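Local structure of putative hexose oxidase (Nonomuraea sp. ATCC 39727, 5AWV) at the interface of chains A and B. The protein oxidises a sugar of teicoplanin-type glycopeptide antibiotics, using covalently bound FAD as its cofactor. Numbering follows the deposited sequence. Chains: chain A/B, Putative hexose oxidase.

Contact 1: the interface of chains A and B. Residues chain A 45, 63, 109-110; chain B 140-141.
The C-terminal end of helix 131-142 of chain B faces three stretches of chain A: the short helix 42-46, the end of strand 60-63, and the loop 109-110 that follows strand 104-107. B:Leu140 is the central residue, with 77 Å² of its surface hidden by the partner chain, and its isobutyl group points at a largely apolar surface formed by A:Leu45, A:Leu63, A:Ser109 and A:Leu110. The two branches of B:Leu140 diverge to opposite ends of this surface. Its CD2 methyl reaches towards the helix, where it meets CD2 of A:Leu45 at 4.0 Å; the two leucine side chains cross obliquely, one methyl branch of each making the touch. The CD1 methyl of B:Leu140 instead turns towards the loop and lies 4.0 Å from CB of A:Ser109. The hydroxyl OG of A:Ser109 lies 4.1 Å from CD1 of B:Leu140, so the serine presents its flank to the leucine. Nearer the backbone, A:Leu110 comes in beside the stem of B:Leu140, with CD2 of A:Leu110 at 4.3 Å from CB of B:Leu140. The same CD2 methyl of A:Leu110 also borders the backbone N of B:Gly141, at 4.4 Å. A:Leu63 approaches from the carbonyl side: its CD1 methyl packs 3.4 Å from the backbone O of B:Leu140, a van der Waals contact. The first torsion of B:Leu140 (chi1 -69°) sets CG opposite the carbonyl carbon and beside the backbone N, which points the branch towards chain A, and the second (chi2 -172°) spreads CD1 and CD2 to their separate partners. Among the residues described, B:Leu140 makes mainly van der Waals contacts with chain A. Three of the segments involved, strand 60-63, loop 109-110 and helix 131-142, belong to the FAD-binding region of this flavoprotein, and here they lie on its outer surface, facing the second subunit.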
ATOM      1  N   LEU A  45      -4.825   5.641 -18.339  1.00 17.84           N
ATOM      2  CA  LEU A  45      -4.958   4.445 -17.545  1.00 18.28           C
ATOM      3  C   LEU A  45      -3.727   3.547 -17.589  1.00 20.13           C
ATOM      4  O   LEU A  45      -3.363   2.978 -16.555  1.00 19.36           O
ATOM      5  CB  LEU A  45      -6.207   3.709 -17.886  1.00 18.04           C
ATOM      6  CG  LEU A  45      -7.478   4.490 -17.575  1.00 19.83           C
ATOM      7  CD1 LEU A  45      -8.718   3.804 -18.146  1.00 21.87           C
ATOM      8  CD2 LEU A  45      -7.637   4.653 -16.076  1.00 20.03           C
ATOM      9  N   LEU A  63     -12.418  -0.986 -16.945  1.00 18.07           N
ATOM     10  CA  LEU A  63     -12.952  -0.269 -15.784  1.00 20.89           C
ATOM     11  C   LEU A  63     -14.179  -0.928 -15.284  1.00 23.11           C
ATOM     12  O   LEU A  63     -15.110  -1.184 -16.072  1.00 21.99           O
ATOM     13  CB  LEU A  63     -13.324   1.169 -16.186  1.00 21.97           C
ATOM     14  CG  LEU A  63     -12.147   2.091 -16.363  1.00 21.15           C
ATOM     15  CD1 LEU A  63     -12.544   3.391 -17.075  1.00 23.44           C
ATOM     16  CD2 LEU A  63     -11.436   2.438 -15.044  1.00 21.89           C
ATOM     17  N   SER A 109     -10.481   1.832 -10.260  1.00 17.26           N
ATOM     18  CA  SER A 109     -10.653   3.282 -10.021  1.00 20.10           C
ATOM     19  C   SER A 109     -12.092   3.676  -9.637  1.00 21.14           C
ATOM     20  O   SER A 109     -12.299   4.602  -8.803  1.00 18.63           O
ATOM     21  CB  SER A 109     -10.338   4.084 -11.274  1.00 20.80           C
ATOM     22  OG  SER A 109      -8.993   4.160 -11.636  1.00 22.20           O
ATOM     23  N   LEU A 110     -13.079   3.025 -10.253  1.00 20.79           N
ATOM     24  CA  LEU A 110     -14.482   3.329  -9.946  1.00 21.79           C
ATOM     25  C   LEU A 110     -14.973   2.745  -8.631  1.00 23.12           C
ATOM     26  O   LEU A 110     -16.032   3.174  -8.168  1.00 22.32           O
ATOM     27  CB  LEU A 110     -15.386   2.912 -11.114  1.00 22.90           C
ATOM     28  CG  LEU A 110     -15.164   3.560 -12.479  1.00 25.45           C
ATOM     29  CD1 LEU A 110     -16.074   2.935 -13.502  1.00 31.37           C
ATOM     30  CD2 LEU A 110     -15.436   5.049 -12.480  1.00 31.28           C
TER
ATOM     31  N   LEU B 140     -13.648   9.151 -16.616  1.00 19.39           N
ATOM     32  CA  LEU B 140     -13.451   7.685 -16.574  1.00 22.41           C
ATOM     33  C   LEU B 140     -14.723   6.906 -16.853  1.00 22.79           C
ATOM     34  O   LEU B 140     -14.710   5.960 -17.654  1.00 23.79           O
ATOM     35  CB  LEU B 140     -12.911   7.263 -15.214  1.00 25.34           C
ATOM     36  CG  LEU B 140     -11.464   7.750 -14.990  1.00 28.33           C
ATOM     37  CD1 LEU B 140     -10.912   7.135 -13.717  1.00 31.75           C
ATOM     38  CD2 LEU B 140     -10.532   7.379 -16.152  1.00 31.28           C
ATOM     39  N   GLY B 141     -15.828   7.303 -16.246  1.00 21.02           N
ATOM     40  CA  GLY B 141     -17.027   6.556 -16.341  1.00 22.40           C
ATOM     41  C   GLY B 141     -17.663   6.613 -17.729  1.00 22.34           C
ATOM     42  O   GLY B 141     -18.218   5.632 -18.169  1.00 20.78           O
TER

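Contact 2: the interface of chains A and B. Residues chain A 137, 141-142; chain B 30, 33, 110.
Apolar packing joins A:Trp142 to B:Ala30 and A:Lys137 to B:Leu110. The methyl CB of B:Ala30 stands above the plane of the A:Trp142 indole and is displaced outward past the rim of its six-membered ring, 3.7 Å from CZ2 and nearly as close to CH2. The ring thus offers the border of one face to the alanine. A:Lys137 uses the aliphatic part of its chain: its CD lies 3.8 Å from CD2 of B:Leu110, and CE runs past the same methyl. That chain leaves the helix with CG opposite the backbone N (chi1 -180°) and kinks at chi2 and chi4, which takes CD and CE across the CD2 methyl of B:Leu110, while the amino group turns towards water 1.

Backbone and methyl groups also meet where helix 131-142 ends. CG2 of B:Val33, in strand 33-35, rests 3.7 Å from the carbonyl O of A:Gly141, a van der Waals contact.

A polar link passes through water 1. The side-chain amino group NZ of A:Lys137 lies 2.9 Å from the oxygen of water 1, and that oxygen lies 2.8 Å from the backbone carbonyl O of B:Leu110; the angle at the water, between this NZ and this O, is about 131°.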
ATOM      1  N   LYS A 137     -12.263  10.336   5.176  1.00 15.03           N
ATOM      2  CA  LYS A 137     -13.604   9.929   5.419  1.00 15.48           C
ATOM      3  C   LYS A 137     -13.834   9.204   6.726  1.00 12.94           C
ATOM      4  O   LYS A 137     -14.850   9.392   7.388  1.00 13.38           O
ATOM      5  CB  LYS A 137     -14.038   9.027   4.284  1.00 17.72           C
ATOM      6  CG  LYS A 137     -15.441   8.486   4.343  1.00 23.22           C
ATOM      7  CD  LYS A 137     -16.558   9.475   4.113  1.00 27.91           C
ATOM      8  CE  LYS A 137     -17.955   8.754   4.122  1.00 31.17           C
ATOM      9  NZ  LYS A 137     -18.258   8.173   2.774  1.00 32.28           N
ATOM     10  N   GLY A 141     -16.351  11.094   9.353  1.00 16.36           N
ATOM     11  CA  GLY A 141     -17.517  10.355   9.606  1.00 18.21           C
ATOM     12  C   GLY A 141     -17.633   9.832  10.983  1.00 18.50           C
ATOM     13  O   GLY A 141     -18.721   9.922  11.585  1.00 19.53           O
ATOM     14  N   TRP A 142     -16.537   9.282  11.522  1.00 17.99           N
ATOM     15  CA  TRP A 142     -16.608   8.488  12.773  1.00 18.78           C
ATOM     16  C   TRP A 142     -15.437   8.729  13.766  1.00 18.30           C
ATOM     17  O   TRP A 142     -15.399   8.112  14.807  1.00 18.85           O
ATOM     18  CB  TRP A 142     -16.663   6.991  12.428  1.00 18.55           C
ATOM     19  CG  TRP A 142     -17.803   6.629  11.534  1.00 18.11           C
ATOM     20  CD1 TRP A 142     -19.074   6.318  11.923  1.00 18.63           C
ATOM     21  CD2 TRP A 142     -17.810   6.603  10.107  1.00 18.26           C
ATOM     22  NE1 TRP A 142     -19.844   6.112  10.833  1.00 17.94           N
ATOM     23  CE2 TRP A 142     -19.091   6.244   9.709  1.00 17.90           C
ATOM     24  CE3 TRP A 142     -16.836   6.805   9.125  1.00 18.00           C
ATOM     25  CZ2 TRP A 142     -19.433   6.117   8.396  1.00 19.38           C
ATOM     26  CZ3 TRP A 142     -17.151   6.671   7.858  1.00 17.91           C
ATOM     27  CH2 TRP A 142     -18.456   6.343   7.471  1.00 19.00           C
TER
ATOM     28  N   ALA B  30     -23.342   8.024   6.055  1.00 23.57           N
ATOM     29  CA  ALA B  30     -22.636   8.535   7.219  1.00 22.32           C
ATOM     30  C   ALA B  30     -23.347   9.772   7.804  1.00 23.33           C
ATOM     31  O   ALA B  30     -24.251  10.342   7.192  1.00 25.20           O
ATOM     32  CB  ALA B  30     -21.219   8.888   6.823  1.00 29.06           C
ATOM     33  N   VAL B  33     -23.080  14.394  12.284  1.00 20.70           N
ATOM     34  CA  VAL B  33     -22.135  14.682  13.344  1.00 22.24           C
ATOM     35  C   VAL B  33     -22.210  16.168  13.658  1.00 23.12           C
ATOM     36  O   VAL B  33     -21.946  17.010  12.778  1.00 22.79           O
ATOM     37  CB  VAL B  33     -20.671  14.366  12.934  1.00 23.79           C
ATOM     38  CG1 VAL B  33     -19.742  14.456  14.119  1.00 25.71           C
ATOM     39  CG2 VAL B  33     -20.539  13.026  12.228  1.00 23.60           C
ATOM     40  N   LEU B 110     -19.336  15.107   3.389  1.00 17.25           N
ATOM     41  CA  LEU B 110     -19.749  13.722   3.200  1.00 18.19           C
ATOM     42  C   LEU B 110     -20.715  13.478   1.992  1.00 20.57           C
ATOM     43  O   LEU B 110     -21.025  12.342   1.696  1.00 19.17           O
ATOM     44  CB  LEU B 110     -20.447  13.236   4.463  1.00 18.91           C
ATOM     45  CG  LEU B 110     -19.628  13.325   5.727  1.00 21.09           C
ATOM     46  CD1 LEU B 110     -20.543  12.966   6.852  1.00 26.73           C
ATOM     47  CD2 LEU B 110     -18.439  12.408   5.717  1.00 23.76           C
TER
HETATM   48  O   HOH W   1     -20.635   9.768   2.602  1.00 41.43           O

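Contact 1 and contact 2 lie about 25 Å apart, measured between the centres of their C-alpha atoms, on one two-fold symmetric interface. With the chains exchanged, contact 2 shares B:Gly141 and A:Leu110 with contact 1, so its twin adjoins contact 1 and the two are overlapping parts of one site. The symmetry gives each dimer two such helix-end sites, which may stabilise the pair. An interchain disulfide at Cys26, close in sequence to the Ala30 segment of contact 2, is known for this protein and supports a paired assembly, although four copies make up the deposited one.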